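Local coordinates for protein HpcH/HpaI aldolase (Desulfitobacterium hafniense, PDB 3QZ6) that belongs to the HpcH/HpaI aldolase family and folds as a TIM-type beta/alpha barrel that pairs with a second copy of itself, at residues L10-V16 with A230-L234. Residue numbers count along the deposited sequence, not the author numbering.
Sequences LSAGKSV and AQMLL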
ATOM      1  N   LEU A  10      -9.304  12.282  22.737  1.00 24.48           N
ATOM      2  CA  LEU A  10      -9.122  13.721  22.662  1.00 22.82           C
ATOM      3  C   LEU A  10      -9.592  14.351  23.956  1.00 34.54           C
ATOM      4  O   LEU A  10      -8.961  15.268  24.487  1.00 32.14           O
ATOM      5  CB  LEU A  10      -9.922  14.306  21.498  1.00 26.93           C
ATOM      6  CG  LEU A  10      -9.425  13.946  20.102  1.00 27.77           C
ATOM      7  CD1 LEU A  10     -10.381  14.478  19.046  1.00 22.96           C
ATOM      8  CD2 LEU A  10      -8.020  14.489  19.896  1.00 22.44           C
ATOM      9  N   SER A  11     -10.709  13.845  24.458  1.00 31.46           N
ATOM     10  CA  SER A  11     -11.300  14.363  25.683  1.00 37.65           C
ATOM     11  C   SER A  11     -10.358  14.183  26.875  1.00 38.66           C
ATOM     12  O   SER A  11     -10.357  14.990  27.803  1.00 41.60           O
ATOM     13  CB  SER A  11     -12.636  13.672  25.946  1.00 45.02           C
ATOM     14  OG  SER A  11     -13.198  14.101  27.168  1.00 62.81           O
ATOM     15  N   ALA A  12      -9.552  13.128  26.843  1.00 38.04           N
ATOM     16  CA  ALA A  12      -8.599  12.855  27.915  1.00 36.81           C
ATOM     17  C   ALA A  12      -7.306  13.647  27.743  1.00 35.57           C
ATOM     18  O   ALA A  12      -6.346  13.463  28.495  1.00 38.75           O
ATOM     19  CB  ALA A  12      -8.300  11.370  27.991  1.00 36.09           C
ATOM     20  N   GLY A  13      -7.281  14.522  26.743  1.00 32.25           N
ATOM     21  CA  GLY A  13      -6.136  15.385  26.506  1.00 32.28           C
ATOM     22  C   GLY A  13      -5.008  14.739  25.725  1.00 34.87           C
ATOM     23  O   GLY A  13      -3.922  15.305  25.632  1.00 33.79           O
ATOM     24  N   LYS A  14      -5.261  13.564  25.150  1.00 27.17           N
ATOM     25  CA  LYS A  14      -4.225  12.828  24.429  1.00 29.36           C
ATOM     26  C   LYS A  14      -3.920  13.420  23.058  1.00 27.59           C
ATOM     27  O   LYS A  14      -4.793  13.988  22.399  1.00 26.25           O
ATOM     28  CB  LYS A  14      -4.635  11.369  24.224  1.00 28.72           C
ATOM     29  CG  LYS A  14      -4.780  10.530  25.485  1.00 35.45           C
ATOM     30  CD  LYS A  14      -5.164   9.108  25.085  1.00 43.35           C
ATOM     31  CE  LYS A  14      -5.343   8.192  26.286  1.00 55.07           C
ATOM     32  NZ  LYS A  14      -4.093   8.072  27.076  1.00 62.58           N
ATOM     33  N   SER A  15      -2.676  13.260  22.627  1.00 24.42           N
ATOM     34  CA  SER A  15      -2.305  13.503  21.244  1.00 25.03           C
ATOM     35  C   SER A  15      -2.628  12.238  20.458  1.00 28.34           C
ATOM     36  O   SER A  15      -2.385  11.140  20.936  1.00 27.16           O
ATOM     37  CB  SER A  15      -0.812  13.798  21.142  1.00 23.73           C
ATOM     38  OG  SER A  15      -0.448  14.861  22.006  1.00 30.17           O
ATOM     39  N   VAL A  16      -3.190  12.381  19.264  1.00 25.51           N
ATOM     40  CA  VAL A  16      -3.525  11.206  18.461  1.00 25.73           C
ATOM     41  C   VAL A  16      -2.967  11.346  17.057  1.00 29.50           C
ATOM     42  O   VAL A  16      -2.824  12.453  16.540  1.00 28.42           O
ATOM     43  CB  VAL A  16      -5.044  10.950  18.415  1.00 27.53           C
ATOM     44  CG1 VAL A  16      -5.567  10.664  19.819  1.00 24.80           C
ATOM     45  CG2 VAL A  16      -5.773  12.144  17.802  1.00 27.36           C
ATOM     46  N   ALA A 230      -1.546  21.107  19.492  1.00 27.70           N
ATOM     47  CA  ALA A 230      -2.376  20.385  18.528  1.00 27.16           C
ATOM     48  C   ALA A 230      -2.503  18.920  18.941  1.00 29.37           C
ATOM     49  O   ALA A 230      -1.494  18.243  19.125  1.00 27.98           O
ATOM     50  CB  ALA A 230      -1.759  20.481  17.155  1.00 23.66           C
ATOM     51  N   GLN A 231      -3.733  18.428  19.087  1.00 28.64           N
ATOM     52  CA  GLN A 231      -3.944  17.019  19.427  1.00 25.40           C
ATOM     53  C   GLN A 231      -4.210  16.128  18.206  1.00 26.56           C
ATOM     54  O   GLN A 231      -3.923  14.924  18.235  1.00 25.23           O
ATOM     55  CB  GLN A 231      -5.108  16.858  20.400  1.00 23.74           C
ATOM     56  CG  GLN A 231      -4.946  17.526  21.746  1.00 26.84           C
ATOM     57  CD  GLN A 231      -6.207  17.386  22.579  1.00 32.50           C
ATOM     58  OE1 GLN A 231      -6.986  18.330  22.707  1.00 33.81           O
ATOM     59  NE2 GLN A 231      -6.428  16.189  23.131  1.00 27.63           N
HETATM   60  N   MSE A 232      -4.783  16.705  17.150  1.00 25.32           N
HETATM   61  CA  MSE A 232      -5.093  15.932  15.947  1.00 27.36           C
HETATM   62  C   MSE A 232      -3.935  15.990  14.965  1.00 29.09           C
HETATM   63  O   MSE A 232      -3.813  16.938  14.191  1.00 30.17           O
HETATM   64  CB  MSE A 232      -6.371  16.439  15.271  1.00 28.52           C
HETATM   65  CG  MSE A 232      -7.654  15.930  15.894  1.00 25.63           C
HETATM   66 SE   MSE A 232      -7.910  13.997  15.664  0.71 30.38          SE
HETATM   67  CE  MSE A 232      -8.227  13.925  13.737  1.00 19.82           C
ATOM     68  N   LEU A 233      -3.085  14.971  14.994  1.00 23.79           N
ATOM     69  CA  LEU A 233      -1.887  14.976  14.167  1.00 20.57           C
ATOM     70  C   LEU A 233      -2.089  14.059  12.973  1.00 24.11           C
ATOM     71  O   LEU A 233      -2.321  12.867  13.140  1.00 23.66           O
ATOM     72  CB  LEU A 233      -0.683  14.517  14.989  1.00 23.10           C
ATOM     73  CG  LEU A 233      -0.535  15.259  16.322  1.00 27.82           C
ATOM     74  CD1 LEU A 233       0.598  14.662  17.157  1.00 24.76           C
ATOM     75  CD2 LEU A 233      -0.320  16.755  16.087  1.00 23.51           C
ATOM     76  N   LEU A 234      -1.993  14.631  11.775  1.00 19.68           N
ATOM     77  CA  LEU A 234      -2.248  13.913  10.533  1.00 20.07           C
ATOM     78  C   LEU A 234      -0.992  13.936   9.670  1.00 24.91           C
ATOM     79  O   LEU A 234      -0.586  14.989   9.186  1.00 27.00           O
ATOM     80  CB  LEU A 234      -3.394  14.593   9.780  1.00 19.75           C
ATOM     81  CG  LEU A 234      -3.835  13.901   8.489  1.00 22.39           C
ATOM     82  CD1 LEU A 234      -4.326  12.501   8.804  1.00 14.84           C
ATOM     83  CD2 LEU A 234      -4.933  14.708   7.781  1.00 20.99           C
TER
HETATM   84  O   HOH W   1       0.355  16.989  20.550  1.00 36.57           O
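Helix 6-11 ends just before the first barrel strand, and the side-chain amide of Gln231, near the start of strand 232-237, hydrogen-bonds to two carbonyls of the turn between them. The carbonyl O of Leu10 accepts hydrogen bonds from N of Gly13 (2.9 Å) and NE2 of Gln231 (3.0 Å). The Leu10 side chain turns inward, its CD2 3.8 Å from CB of Gln231 and its CD1 4.2 Å from SE of Met232, a selenomethionine. Gly13 ends the helix in a Schellman motif, with the positive phi glycine accommodates readily. The O of Lys14 then receives the second hydrogen bond from NE2 of Gln231, at 2.8 Å; both protons of this amide are thus spent on backbone carbonyls on the two sides of the turn. Ser15 OG is hydrogen-bonded to N of Asn260 of the second subunit and accepts a hydrogen bond from a water (2.7 Å) that also donates to O of Ala230 (2.6 Å). Val16 enters the sheet: its N donates to O of Gln231 (2.8 Å) and its O accepts a hydrogen bond from N of Leu233 (3.0 Å), flanking Met232 in a parallel bridge. Val16 and Met232 point to the same face, CG2 of Val16 3.5 Å from SE of Met232, in a core shared with Tyr40 and Phe145. Leu233 points toward segment 10-16, its CD1 4.3 Å from CB of Ser15, and packs against Ile253 of the second subunit. Strand 232-237 also pairs with strand 210-215, so bonding to strand 16-21 joins the first and eighth strands, the closure that defines a TIM barrel.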